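PDB 4LJS: periplasmic binding protein from Veillonella parvula, which probably captures a metal chelate such as an iron-siderophore, haem or cobalamin outside the cell membrane and delivers it to an ABC importer. Local coordinates for residues Y137-S141 with M153-Y157; L20-I26 with D160-N166; I200-G204 with S253-Y257; N53-T57 with K156-D160; V8-Q12 with I90-D94. All coordinates share one frame. Numbering follows the deposited sequence.

How the contacts relate
The chain starts with contact 5, which ties the N-terminal arm 8-12 to the loop 90-94 after helix 84-89. Contact 2 opens next at 20-26 and contact 4 at 53-57. Both are still open when contact 5 closes, so contact 5 crosses both. Contact 1 opens at 137-141. Helix 151-164 then closes contact 1, contact 4 and contact 2 in that order. Contacts 1 and 4 both lie within the long loop of contact 2. These three tie the N-terminal hairpin, helix 52-60 and edge strand 135-138 to one helix. A probable hydrogen bond between Tyr137 and Asp160 joins contact 1 to contacts 2 and 4. Contact 3 follows in series, in the other lobe, beyond helix 168-188.

Contact 1: Y137-S141 with M153-Y157; sequences YIAES and MEYKY
This is a buried strand-to-helix contact in the N-terminal lobe, a Rossmann-like parallel alpha/beta domain. Edge strand 135-138 leads through a loop into helix 151-164, which packs back on it. Residues 137-138 are extended, 140-141 form 3-10 turn, and 153-157 are helical. The nearest CA pairs are Ala139 to Tyr157, 6.6 Å, and Ser141 to Met153, 6.2 Å. Tyr137 and Tyr157 both have chi1 t. Their rings meet obliquely, with centroids 5.7 Å apart and planes at 44°; Tyr137 CE2 lies 3.5 Å from Tyr157 CD1. Ala139 CB touches Tyr157 CE1 at 3.6 Å. Tyr137 OH hydrogen-bonds Asp160 OD2, and Lys156 NZ makes a salt bridge to it. Met153, a selenomethionine, places SE 4.0 Å from Ser141 CA. Glu140, fully extended, holds a water by OE1 at 2.8 Å; the same water donates to Met153 O, also 2.8 Å. Glu154 folds back with chi1 and chi2 m. Ser141 OG, also bonded to Ser294, donates to Glu154 OE2 at 2.8 Å.

Contact 2: L20-I26 with D160-N166; sequences LQPPVTI and DLGRIFN
Strand 23-26 of the N-terminal hairpin runs nearly antiparallel to helix segment 160-164, at 155°, with the axes 9.0 Å apart at closest. Leu20 CA lies 7.3 Å from Asn166 CA, Val24 CA 6.8 Å from Ile164 CA, and Ile26 CA 6.9 Å from Asp160 CA. The chain turns a corner at Gln21 and cis Pro22. Leu20, Val24 and Ile26 point their CB toward the helix. Ile26, with chi1 and chi2 both m, sets CG1 3.9 Å from Ile164 CG1. Leu20 CD2 reaches Asn166 CB at 3.8 Å. Val24 CG2 rests 3.7 Å from Arg163 O, and Leu20 CD1 3.8 Å from Ile164 O. Arg163 NH1 gives a weak hydrogen bond to Thr25 O, 3.0 Å. Val24 CG1 sits over a face of that guanidinium, 3.9 Å from Arg163 NH2. Asn166, at positive phi, is the C-prime residue of the Schellman motif ending the helix. The contact is thus mostly nonpolar, side chains packing on the helix end and its backbone, with one weak hydrogen bond from Arg163.

Contact 3: I200-G204 with S253-Y257; sequences IEVQG and SDGEY
Strand 196-203 ends here, in the mixed sheet of the C-terminal lobe, beside the loop that follows its parallel neighbour 247-252. The contact is small, 119 Å² in all, and polar. Residues 200-203 are extended; 253-257 form no regular helix or strand, with Glu256 N bonded to Ser253 O at 3.2 Å. The nearest CA pairs are Glu201 to Ser253, 8.3 Å, and Gln203 to Glu256, 9.6 Å. Ile200 opens the segment within the sheet, bonded through its backbone to strand 247-252. Glu201 follows, with chi1 and chi2 both t, and points its CB toward the loop. Glu201 OE2 lies 3.8 Å from Ser253 OG and 3.7 Å from Glu256 OE1, while its OE1 is held by Arg208 and Tyr210. Val202 turns sideways and packs on helix 260-268. Gln203, chi1 and chi2 m, folds its amide back. Gln203 NE2 donates to Glu201 OE2 at 3.2 Å and weakly to Glu256 OE1 and OE2, at 2.9 and 3.4 Å. Gly204 leaves the strand with phi 67°. The loop also meets Tyr78 of the N-terminal lobe. Two like carboxylates thus approach closely. The Gln203 amide probably eases the repulsion by donating to both, while the Arg208 salt bridge is to Glu201.

Contact 4: N53-T57 with K156-D160; sequences NSIET and KYIRD
The Tyr157 side chain spans from one helix to the other and lies against Asn53, Ser54 and Thr57. Its CB points toward helix 52-60, and chi1 t with chi2 83° carries the hydroxyl to the helix surface. Tyr157 OH comes 3.3 Å from Ser54 CA. Tyr157 OH also lies 3.3 Å from Asn53 ND2 and 3.3 Å from Ser54 N, but the angles rule out hydrogen bonds to both. The ring presents its edge to Thr57, where Tyr157 CE2 is 3.6 Å from Thr57 OG1. Both segments are helical, 53-57 and 156-160. Their axes cross at -56° and approach to 11.3 Å, and the nearest CA pair is Thr57 to Ile158 at 6.9 Å. Here Thr57 CG2 meets Ile158 CG1 at 4.2 Å. A water bridges the helices: it donates to Ser54 OG at 2.6 Å and is hydrogen-bonded to Tyr157 OH at 2.7 Å. Thr57 has chi1 m, so its OG1 donates back to Asn53 O at 2.6 Å; OG1 is also hydrogen-bonded to Ile297 N. Asn53 OD1 is taken by Trp114 and Ser54 OG by Met50 O. This is helix-helix packing inside the N-terminal alpha/beta lobe. With the axes this far apart, a large tyrosine fills much of the gap. Its buried hydroxyl touches Ser54 directly, but its hydrogen-bonded link to Ser54 OG runs through the water.

Contact 5: V8-Q12 with I90-D94; sequences VEDHQ and IPYKD
Val8, the first ordered residue, has chi1 t and points its CB toward the loop 90-94. That places CG1 over the face of the Tyr92 ring, a CH-pi contact 3.8 Å from the ring centroid and 16° off the normal. The closest ring atom is Tyr92 CE1, at 3.7 Å from Val8 CG1. The same methyl, Val8 CG1, lies 3.5 Å from Pro91 O and 4.1 Å from Pro91 CB. Tyr92 has chi1 m and chi2 -87°, and its ring swings back to the N-terminal segment. Glu9 directs its CB sideways, with chi1 m and chi2 t. Glu9 CG touches Pro91 CB at 3.9 Å and Tyr92 CE2 at 4.0 Å, and the carboxylate goes on to Arg46. Neither segment is regular helix or strand. The nearest CA pair is Glu9 to Pro91, 5.2 Å. The contact sits at the margin of the N-terminal alpha/beta lobe. There the loop after helix 84-89 runs beside edge strand 67-71, and Tyr92 is bonded through its backbone to Val68 and Gly70. The other partner is the N-terminal arm that precedes strand 19-29. No hydrogen bond joins the two segments, though each has internal ones. Asp10, chi1 t, makes an Asx turn: Asp10 OD1 accepts from Gln12 N at 3.2 Å.

Contact 1: Y137-S141 with M153-Y157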
# COMPACT_ATOMS: atom_id res chain seq x y z
N TYR A 137 -13.98 -4.77 -7.39
CA TYR A 137 -12.85 -5.48 -6.82
C TYR A 137 -12.41 -4.80 -5.53
O TYR A 137 -12.22 -3.58 -5.51
CB TYR A 137 -11.67 -5.59 -7.80
CG TYR A 137 -10.52 -6.37 -7.22
CD1 TYR A 137 -10.58 -7.76 -7.13
CD2 TYR A 137 -9.39 -5.72 -6.72
CE1 TYR A 137 -9.53 -8.49 -6.59
CE2 TYR A 137 -8.33 -6.45 -6.17
CZ TYR A 137 -8.41 -7.83 -6.10
OH TYR A 137 -7.38 -8.57 -5.55
N ILE A 138 -12.26 -5.59 -4.48
CA ILE A 138 -11.96 -5.09 -3.15
C ILE A 138 -10.59 -5.58 -2.66
O ILE A 138 -10.29 -6.77 -2.75
CB ILE A 138 -13.08 -5.53 -2.17
CG1 ILE A 138 -14.39 -4.85 -2.55
CG2 ILE A 138 -12.71 -5.23 -0.72
CD1 ILE A 138 -15.61 -5.40 -1.84
N ALA A 139 -9.76 -4.66 -2.16
CA ALA A 139 -8.46 -5.04 -1.61
C ALA A 139 -8.62 -5.95 -0.39
O ALA A 139 -9.21 -5.55 0.61
CB ALA A 139 -7.66 -3.82 -1.23
N GLU A 140 -8.07 -7.16 -0.47
CA GLU A 140 -8.15 -8.08 0.66
C GLU A 140 -7.49 -7.52 1.93
O GLU A 140 -7.94 -7.80 3.04
CB GLU A 140 -7.54 -9.44 0.30
CG GLU A 140 -7.70 -10.47 1.40
CD GLU A 140 -6.93 -11.75 1.13
OE1 GLU A 140 -6.21 -11.82 0.11
OE2 GLU A 140 -7.06 -12.69 1.95
N SER A 141 -6.43 -6.73 1.78
CA SER A 141 -5.74 -6.18 2.94
C SER A 141 -6.51 -5.05 3.63
O SER A 141 -6.06 -4.52 4.65
CB SER A 141 -4.35 -5.71 2.57
OG SER A 141 -4.41 -4.58 1.72
N MSE A 153 -0.87 -10.92 0.36
CA MSE A 153 -2.12 -10.28 -0.05
C MSE A 153 -1.88 -9.21 -1.10
O MSE A 153 -2.68 -9.05 -2.02
CB MSE A 153 -2.85 -9.65 1.14
CG MSE A 153 -3.40 -10.65 2.11
SE MSE A 153 -4.04 -9.75 3.70
CE MSE A 153 -4.53 -11.35 4.74
N GLU A 154 -0.78 -8.46 -0.96
CA GLU A 154 -0.45 -7.42 -1.94
C GLU A 154 -0.06 -8.03 -3.29
O GLU A 154 -0.45 -7.51 -4.34
CB GLU A 154 0.67 -6.51 -1.42
CG GLU A 154 0.32 -5.77 -0.13
CD GLU A 154 -1.03 -5.07 -0.21
OE1 GLU A 154 -1.30 -4.36 -1.21
OE2 GLU A 154 -1.83 -5.22 0.74
N TYR A 155 0.70 -9.12 -3.26
CA TYR A 155 1.07 -9.82 -4.49
C TYR A 155 -0.17 -10.28 -5.26
O TYR A 155 -0.27 -10.08 -6.46
CB TYR A 155 1.97 -11.02 -4.19
CG TYR A 155 3.34 -10.64 -3.67
CD1 TYR A 155 3.90 -9.41 -3.98
CD2 TYR A 155 4.07 -11.51 -2.86
CE1 TYR A 155 5.15 -9.06 -3.51
CE2 TYR A 155 5.32 -11.16 -2.38
CZ TYR A 155 5.86 -9.92 -2.71
OH TYR A 155 7.10 -9.55 -2.24
N LYS A 156 -1.11 -10.91 -4.55
CA LYS A 156 -2.32 -11.43 -5.18
C LYS A 156 -3.13 -10.27 -5.74
O LYS A 156 -3.72 -10.37 -6.82
CB LYS A 156 -3.17 -12.22 -4.18
CG LYS A 156 -4.61 -12.44 -4.66
CD LYS A 156 -5.42 -13.34 -3.71
CE LYS A 156 -6.90 -13.42 -4.12
NZ LYS A 156 -7.65 -12.15 -3.88
N TYR A 157 -3.15 -9.16 -5.00
CA TYR A 157 -3.86 -7.96 -5.40
C TYR A 157 -3.36 -7.52 -6.77
O TYR A 157 -4.13 -7.30 -7.70
CB TYR A 157 -3.62 -6.87 -4.37
CG TYR A 157 -4.26 -5.52 -4.65
CD1 TYR A 157 -5.59 -5.28 -4.32
CD2 TYR A 157 -3.52 -4.49 -5.22
CE1 TYR A 157 -6.17 -4.05 -4.55
CE2 TYR A 157 -4.10 -3.24 -5.46
CZ TYR A 157 -5.43 -3.03 -5.13
OH TYR A 157 -6.02 -1.81 -5.35
O HOH W 1 -5.28 -10.18 -2.02

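Contact 2: L20-I26 with D160-N166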
# COMPACT_ATOMS: atom_id res chain seq x y z
N LEU A 20 -11.40 -10.59 -23.28
CA LEU A 20 -10.72 -11.60 -22.47
C LEU A 20 -11.24 -12.99 -22.83
O LEU A 20 -12.32 -13.39 -22.39
CB LEU A 20 -10.92 -11.34 -20.98
CG LEU A 20 -10.33 -10.04 -20.40
CD1 LEU A 20 -10.87 -9.79 -19.00
CD2 LEU A 20 -8.80 -10.10 -20.39
N GLN A 21 -10.48 -13.71 -23.65
CA GLN A 21 -10.82 -15.08 -24.00
C GLN A 21 -9.67 -16.00 -23.61
O GLN A 21 -8.57 -15.88 -24.16
CB GLN A 21 -11.11 -15.20 -25.49
CG GLN A 21 -12.38 -14.49 -25.94
CD GLN A 21 -12.49 -14.39 -27.45
OE1 GLN A 21 -11.53 -14.02 -28.13
NE2 GLN A 21 -13.66 -14.73 -27.98
N PRO A 22 -9.91 -16.92 -22.67
CA PRO A 22 -11.19 -17.20 -22.00
C PRO A 22 -11.52 -16.15 -20.93
O PRO A 22 -10.64 -15.40 -20.52
CB PRO A 22 -10.93 -18.55 -21.34
CG PRO A 22 -9.48 -18.50 -21.00
CD PRO A 22 -8.83 -17.76 -22.14
N PRO A 23 -12.79 -16.11 -20.49
CA PRO A 23 -13.20 -15.15 -19.45
C PRO A 23 -12.37 -15.29 -18.18
O PRO A 23 -11.91 -16.38 -17.84
CB PRO A 23 -14.66 -15.54 -19.17
CG PRO A 23 -15.12 -16.21 -20.42
CD PRO A 23 -13.92 -16.94 -20.94
N VAL A 24 -12.17 -14.18 -17.49
CA VAL A 24 -11.41 -14.16 -16.25
C VAL A 24 -12.34 -14.16 -15.05
O VAL A 24 -13.19 -13.28 -14.90
CB VAL A 24 -10.48 -12.93 -16.18
CG1 VAL A 24 -9.98 -12.71 -14.77
CG2 VAL A 24 -9.32 -13.09 -17.16
N THR A 25 -12.18 -15.15 -14.19
CA THR A 25 -12.95 -15.24 -12.96
C THR A 25 -12.07 -14.84 -11.78
O THR A 25 -10.99 -15.39 -11.57
CB THR A 25 -13.50 -16.66 -12.76
OG1 THR A 25 -14.64 -16.85 -13.61
CG2 THR A 25 -13.91 -16.89 -11.33
N ILE A 26 -12.53 -13.86 -11.01
CA ILE A 26 -11.77 -13.33 -9.89
C ILE A 26 -12.53 -13.52 -8.59
O ILE A 26 -13.74 -13.31 -8.54
CB ILE A 26 -11.48 -11.82 -10.09
CG1 ILE A 26 -10.51 -11.60 -11.26
CG2 ILE A 26 -10.93 -11.19 -8.80
CD1 ILE A 26 -9.16 -12.28 -11.07
N ASP A 160 -4.31 -10.11 -9.43
CA ASP A 160 -5.73 -10.04 -9.80
C ASP A 160 -6.00 -8.89 -10.77
O ASP A 160 -6.68 -9.06 -11.78
CB ASP A 160 -6.60 -9.85 -8.56
CG ASP A 160 -6.73 -11.11 -7.74
OD1 ASP A 160 -6.49 -12.21 -8.28
OD2 ASP A 160 -7.10 -11.01 -6.54
N LEU A 161 -5.46 -7.72 -10.46
CA LEU A 161 -5.64 -6.58 -11.34
C LEU A 161 -4.98 -6.87 -12.69
O LEU A 161 -5.53 -6.55 -13.73
CB LEU A 161 -5.11 -5.30 -10.69
CG LEU A 161 -5.99 -4.81 -9.53
CD1 LEU A 161 -5.37 -3.62 -8.81
CD2 LEU A 161 -7.39 -4.45 -10.03
N GLY A 162 -3.82 -7.52 -12.66
CA GLY A 162 -3.17 -7.97 -13.88
C GLY A 162 -4.07 -8.83 -14.75
O GLY A 162 -4.12 -8.64 -15.97
N ARG A 163 -4.78 -9.78 -14.15
CA ARG A 163 -5.70 -10.62 -14.91
C ARG A 163 -6.88 -9.81 -15.46
O ARG A 163 -7.30 -10.00 -16.60
CB ARG A 163 -6.23 -11.79 -14.06
CG ARG A 163 -5.18 -12.78 -13.62
CD ARG A 163 -5.82 -13.94 -12.85
NE ARG A 163 -6.69 -14.75 -13.71
CZ ARG A 163 -7.70 -15.49 -13.27
NH1 ARG A 163 -7.99 -15.53 -11.98
NH2 ARG A 163 -8.43 -16.19 -14.13
N ILE A 164 -7.42 -8.92 -14.64
CA ILE A 164 -8.55 -8.10 -15.06
C ILE A 164 -8.20 -7.22 -16.27
O ILE A 164 -9.00 -7.09 -17.19
CB ILE A 164 -9.08 -7.23 -13.88
CG1 ILE A 164 -9.72 -8.13 -12.81
CG2 ILE A 164 -10.09 -6.19 -14.37
CD1 ILE A 164 -10.22 -7.37 -11.59
N PHE A 165 -6.99 -6.67 -16.29
CA PHE A 165 -6.59 -5.75 -17.35
C PHE A 165 -5.77 -6.36 -18.46
O PHE A 165 -5.17 -5.64 -19.26
CB PHE A 165 -5.84 -4.56 -16.76
CG PHE A 165 -6.73 -3.63 -16.00
CD1 PHE A 165 -7.43 -2.64 -16.65
CD2 PHE A 165 -6.91 -3.79 -14.64
CE1 PHE A 165 -8.27 -1.80 -15.95
CE2 PHE A 165 -7.75 -2.95 -13.94
CZ PHE A 165 -8.43 -1.96 -14.60
N ASN A 166 -5.75 -7.69 -18.52
CA ASN A 166 -4.88 -8.43 -19.44
C ASN A 166 -3.42 -7.94 -19.41
O ASN A 166 -2.80 -7.74 -20.45
CB ASN A 166 -5.42 -8.40 -20.87
CG ASN A 166 -4.80 -9.48 -21.74
OD1 ASN A 166 -4.53 -10.58 -21.27
ND2 ASN A 166 -4.56 -9.15 -23.00

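Contact 3: I200-G204 with S253-Y257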
# COMPACT_ATOMS: atom_id res chain seq x y z
N ILE A 200 6.97 2.06 14.43
CA ILE A 200 6.01 2.87 15.17
C ILE A 200 5.56 4.08 14.37
O ILE A 200 6.30 4.58 13.51
CB ILE A 200 6.59 3.37 16.51
CG1 ILE A 200 7.98 3.98 16.31
CG2 ILE A 200 6.64 2.23 17.52
CD1 ILE A 200 8.44 4.83 17.47
N GLU A 201 4.34 4.53 14.64
CA GLU A 201 3.85 5.80 14.11
C GLU A 201 3.66 6.74 15.28
O GLU A 201 3.14 6.35 16.33
CB GLU A 201 2.52 5.64 13.36
CG GLU A 201 1.91 6.97 12.91
CD GLU A 201 0.60 6.84 12.15
OE1 GLU A 201 0.01 5.73 12.14
OE2 GLU A 201 0.16 7.85 11.55
N VAL A 202 4.10 7.98 15.12
CA VAL A 202 3.97 8.96 16.18
C VAL A 202 2.65 9.71 16.08
O VAL A 202 2.34 10.30 15.05
CB VAL A 202 5.13 9.97 16.17
CG1 VAL A 202 4.85 11.12 17.13
CG2 VAL A 202 6.43 9.27 16.53
N GLN A 203 1.87 9.65 17.16
CA GLN A 203 0.60 10.35 17.24
C GLN A 203 0.56 11.14 18.53
O GLN A 203 0.30 10.60 19.60
CB GLN A 203 -0.56 9.36 17.19
CG GLN A 203 -0.84 8.82 15.80
CD GLN A 203 -1.42 9.89 14.89
OE1 GLN A 203 -2.28 10.67 15.30
NE2 GLN A 203 -0.94 9.93 13.66
N GLY A 204 0.82 12.44 18.41
CA GLY A 204 0.96 13.29 19.58
C GLY A 204 2.20 12.89 20.35
O GLY A 204 3.31 12.88 19.79
N SER A 253 1.78 9.01 8.09
CA SER A 253 0.61 9.03 7.23
C SER A 253 0.63 10.24 6.29
O SER A 253 1.39 11.19 6.51
CB SER A 253 -0.67 9.08 8.06
OG SER A 253 -0.73 10.27 8.81
N ASP A 254 -0.19 10.22 5.26
CA ASP A 254 -0.10 11.33 4.34
C ASP A 254 -0.41 12.77 4.84
O ASP A 254 0.38 13.64 4.56
CB ASP A 254 -0.62 11.02 2.91
CG ASP A 254 -1.99 10.37 2.88
OD1 ASP A 254 -2.65 10.26 3.91
OD2 ASP A 254 -2.40 10.01 1.79
N GLY A 255 -1.48 13.05 5.58
CA GLY A 255 -1.66 14.42 6.01
C GLY A 255 -0.52 14.93 6.88
O GLY A 255 -0.28 16.14 6.95
N GLU A 256 0.19 14.01 7.51
CA GLU A 256 1.20 14.37 8.50
C GLU A 256 2.61 14.48 7.94
O GLU A 256 3.58 14.56 8.69
CB GLU A 256 1.14 13.42 9.69
CG GLU A 256 -0.18 13.58 10.45
CD GLU A 256 -0.62 12.30 11.13
OE1 GLU A 256 0.25 11.51 11.54
OE2 GLU A 256 -1.85 12.09 11.23
N TYR A 257 2.72 14.52 6.61
CA TYR A 257 3.97 14.80 5.92
C TYR A 257 4.53 16.17 6.31
O TYR A 257 5.74 16.33 6.47
CB TYR A 257 3.79 14.74 4.41
CG TYR A 257 3.98 13.36 3.81
CD1 TYR A 257 3.40 12.24 4.39
CD2 TYR A 257 4.73 13.18 2.65
CE1 TYR A 257 3.57 10.97 3.85
CE2 TYR A 257 4.91 11.91 2.10
CZ TYR A 257 4.32 10.82 2.70
OH TYR A 257 4.48 9.56 2.17

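Contact 4: N53-T57 with K156-D160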
# COMPACT_ATOMS: atom_id res chain seq x y z
N ASN A 53 -3.46 2.65 -3.59
CA ASN A 53 -3.19 1.32 -4.16
C ASN A 53 -3.99 1.03 -5.42
O ASN A 53 -3.46 0.47 -6.37
CB ASN A 53 -3.37 0.19 -3.14
CG ASN A 53 -4.81 0.05 -2.65
OD1 ASN A 53 -5.57 1.02 -2.61
ND2 ASN A 53 -5.18 -1.16 -2.24
N SER A 54 -5.27 1.42 -5.43
CA SER A 54 -6.11 1.20 -6.61
C SER A 54 -5.56 1.99 -7.79
O SER A 54 -5.39 1.45 -8.88
CB SER A 54 -7.55 1.63 -6.33
OG SER A 54 -8.02 1.13 -5.09
N ILE A 55 -5.25 3.26 -7.55
CA ILE A 55 -4.84 4.18 -8.60
C ILE A 55 -3.47 3.84 -9.18
O ILE A 55 -3.35 3.62 -10.38
CB ILE A 55 -4.83 5.63 -8.09
CG1 ILE A 55 -6.23 6.00 -7.57
CG2 ILE A 55 -4.39 6.59 -9.20
CD1 ILE A 55 -6.25 7.18 -6.62
N GLU A 56 -2.46 3.78 -8.32
CA GLU A 56 -1.09 3.55 -8.77
C GLU A 56 -0.83 2.15 -9.32
O GLU A 56 0.02 1.98 -10.20
CB GLU A 56 -0.06 3.89 -7.68
CG GLU A 56 0.21 5.38 -7.55
CD GLU A 56 1.47 5.69 -6.77
OE1 GLU A 56 2.53 5.89 -7.40
OE2 GLU A 56 1.40 5.73 -5.52
N THR A 57 -1.54 1.14 -8.81
CA THR A 57 -1.35 -0.23 -9.31
C THR A 57 -1.83 -0.35 -10.75
O THR A 57 -1.15 -0.94 -11.60
CB THR A 57 -2.04 -1.29 -8.42
OG1 THR A 57 -1.55 -1.19 -7.07
CG2 THR A 57 -1.76 -2.71 -8.95
N LYS A 156 -1.11 -10.91 -4.55
CA LYS A 156 -2.32 -11.43 -5.18
C LYS A 156 -3.13 -10.27 -5.74
O LYS A 156 -3.72 -10.37 -6.82
CB LYS A 156 -3.17 -12.22 -4.18
CG LYS A 156 -4.61 -12.44 -4.66
CD LYS A 156 -5.42 -13.34 -3.71
CE LYS A 156 -6.90 -13.42 -4.12
NZ LYS A 156 -7.65 -12.15 -3.88
N TYR A 157 -3.15 -9.16 -5.00
CA TYR A 157 -3.86 -7.96 -5.40
C TYR A 157 -3.36 -7.52 -6.77
O TYR A 157 -4.13 -7.30 -7.70
CB TYR A 157 -3.62 -6.87 -4.37
CG TYR A 157 -4.26 -5.52 -4.65
CD1 TYR A 157 -5.59 -5.28 -4.32
CD2 TYR A 157 -3.52 -4.49 -5.22
CE1 TYR A 157 -6.17 -4.05 -4.55
CE2 TYR A 157 -4.10 -3.24 -5.46
CZ TYR A 157 -5.43 -3.03 -5.13
OH TYR A 157 -6.02 -1.81 -5.35
N ILE A 158 -2.04 -7.42 -6.88
CA ILE A 158 -1.41 -7.01 -8.13
C ILE A 158 -1.72 -8.02 -9.24
O ILE A 158 -2.03 -7.65 -10.37
CB ILE A 158 0.11 -6.85 -7.93
CG1 ILE A 158 0.38 -5.69 -6.97
CG2 ILE A 158 0.81 -6.62 -9.26
CD1 ILE A 158 1.81 -5.53 -6.56
N ARG A 159 -1.66 -9.30 -8.89
CA ARG A 159 -1.91 -10.37 -9.84
C ARG A 159 -3.36 -10.36 -10.34
O ARG A 159 -3.62 -10.56 -11.53
CB ARG A 159 -1.56 -11.70 -9.18
CG ARG A 159 -1.58 -12.90 -10.09
CD ARG A 159 -1.02 -14.13 -9.38
NE ARG A 159 0.44 -14.14 -9.33
CZ ARG A 159 1.16 -14.17 -8.22
NH1 ARG A 159 0.57 -14.18 -7.03
NH2 ARG A 159 2.49 -14.19 -8.29
N ASP A 160 -4.31 -10.11 -9.43
CA ASP A 160 -5.73 -10.04 -9.80
C ASP A 160 -6.00 -8.89 -10.77
O ASP A 160 -6.68 -9.06 -11.78
CB ASP A 160 -6.60 -9.85 -8.56
CG ASP A 160 -6.73 -11.11 -7.74
OD1 ASP A 160 -6.49 -12.21 -8.28
OD2 ASP A 160 -7.10 -11.01 -6.54
O HOH W 2 -8.11 -1.15 -3.75

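Contact 5: V8-Q12 with I90-D94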
# COMPACT_ATOMS: atom_id res chain seq x y z
N VAL A 8 -14.75 17.96 -18.43
CA VAL A 8 -13.87 17.26 -17.50
C VAL A 8 -13.08 16.11 -18.15
O VAL A 8 -11.85 16.05 -18.05
CB VAL A 8 -14.64 16.74 -16.25
CG1 VAL A 8 -13.73 15.91 -15.36
CG2 VAL A 8 -15.24 17.90 -15.47
N GLU A 9 -13.79 15.18 -18.80
CA GLU A 9 -13.13 14.08 -19.51
C GLU A 9 -12.77 14.52 -20.91
O GLU A 9 -13.38 15.44 -21.45
CB GLU A 9 -14.04 12.87 -19.65
CG GLU A 9 -14.48 12.20 -18.37
CD GLU A 9 -15.37 10.99 -18.65
OE1 GLU A 9 -16.58 11.05 -18.32
OE2 GLU A 9 -14.87 10.00 -19.21
N ASP A 10 -11.80 13.84 -21.51
CA ASP A 10 -11.56 13.95 -22.94
C ASP A 10 -12.41 12.89 -23.64
O ASP A 10 -12.07 11.70 -23.63
CB ASP A 10 -10.08 13.75 -23.27
CG ASP A 10 -9.80 13.80 -24.76
OD1 ASP A 10 -10.64 14.34 -25.52
OD2 ASP A 10 -8.74 13.28 -25.18
N HIS A 11 -13.52 13.33 -24.24
CA HIS A 11 -14.49 12.42 -24.86
C HIS A 11 -14.10 12.00 -26.28
O HIS A 11 -14.79 11.19 -26.90
CB HIS A 11 -15.90 13.03 -24.85
CG HIS A 11 -16.52 13.13 -23.49
ND1 HIS A 11 -16.67 12.04 -22.66
CD2 HIS A 11 -17.02 14.19 -22.81
CE1 HIS A 11 -17.23 12.42 -21.53
NE2 HIS A 11 -17.45 13.72 -21.59
N GLN A 12 -13.01 12.55 -26.78
CA GLN A 12 -12.58 12.26 -28.15
C GLN A 12 -11.54 11.14 -28.22
O GLN A 12 -11.07 10.79 -29.30
CB GLN A 12 -12.08 13.54 -28.83
CG GLN A 12 -13.06 14.69 -28.71
CD GLN A 12 -12.45 16.03 -29.05
OE1 GLN A 12 -11.41 16.11 -29.71
NE2 GLN A 12 -13.09 17.11 -28.60
N ILE A 90 -5.86 11.72 -15.23
CA ILE A 90 -7.12 11.22 -14.68
C ILE A 90 -8.12 12.37 -14.52
O ILE A 90 -7.84 13.35 -13.83
CB ILE A 90 -6.90 10.51 -13.33
CG1 ILE A 90 -5.99 9.28 -13.54
CG2 ILE A 90 -8.22 10.08 -12.70
CD1 ILE A 90 -5.51 8.68 -12.23
N PRO A 91 -9.27 12.26 -15.20
CA PRO A 91 -10.33 13.27 -15.21
C PRO A 91 -10.85 13.67 -13.81
O PRO A 91 -10.91 14.85 -13.51
CB PRO A 91 -11.44 12.61 -16.03
CG PRO A 91 -10.71 11.67 -16.94
CD PRO A 91 -9.57 11.14 -16.12
N TYR A 92 -11.22 12.70 -12.98
CA TYR A 92 -11.79 13.02 -11.67
C TYR A 92 -10.87 12.58 -10.54
O TYR A 92 -10.59 11.39 -10.40
CB TYR A 92 -13.16 12.34 -11.48
CG TYR A 92 -14.25 12.77 -12.44
CD1 TYR A 92 -15.06 13.87 -12.17
CD2 TYR A 92 -14.50 12.05 -13.61
CE1 TYR A 92 -16.08 14.27 -13.05
CE2 TYR A 92 -15.51 12.43 -14.49
CZ TYR A 92 -16.30 13.54 -14.21
OH TYR A 92 -17.31 13.90 -15.09
N LYS A 93 -10.43 13.53 -9.72
CA LYS A 93 -9.53 13.23 -8.60
C LYS A 93 -10.09 13.66 -7.24
O LYS A 93 -9.74 13.09 -6.22
CB LYS A 93 -8.18 13.94 -8.79
CG LYS A 93 -7.30 13.44 -9.91
CD LYS A 93 -6.15 14.43 -10.11
CE LYS A 93 -5.25 14.06 -11.27
NZ LYS A 93 -5.86 14.39 -12.59
N ASP A 94 -10.92 14.70 -7.24
CA ASP A 94 -11.37 15.32 -5.99
C ASP A 94 -12.35 14.44 -5.22
O ASP A 94 -13.31 13.91 -5.79
CB ASP A 94 -12.01 16.67 -6.30
CG ASP A 94 -12.08 17.58 -5.09
OD1 ASP A 94 -12.85 17.27 -4.15
OD2 ASP A 94 -11.37 18.61 -5.08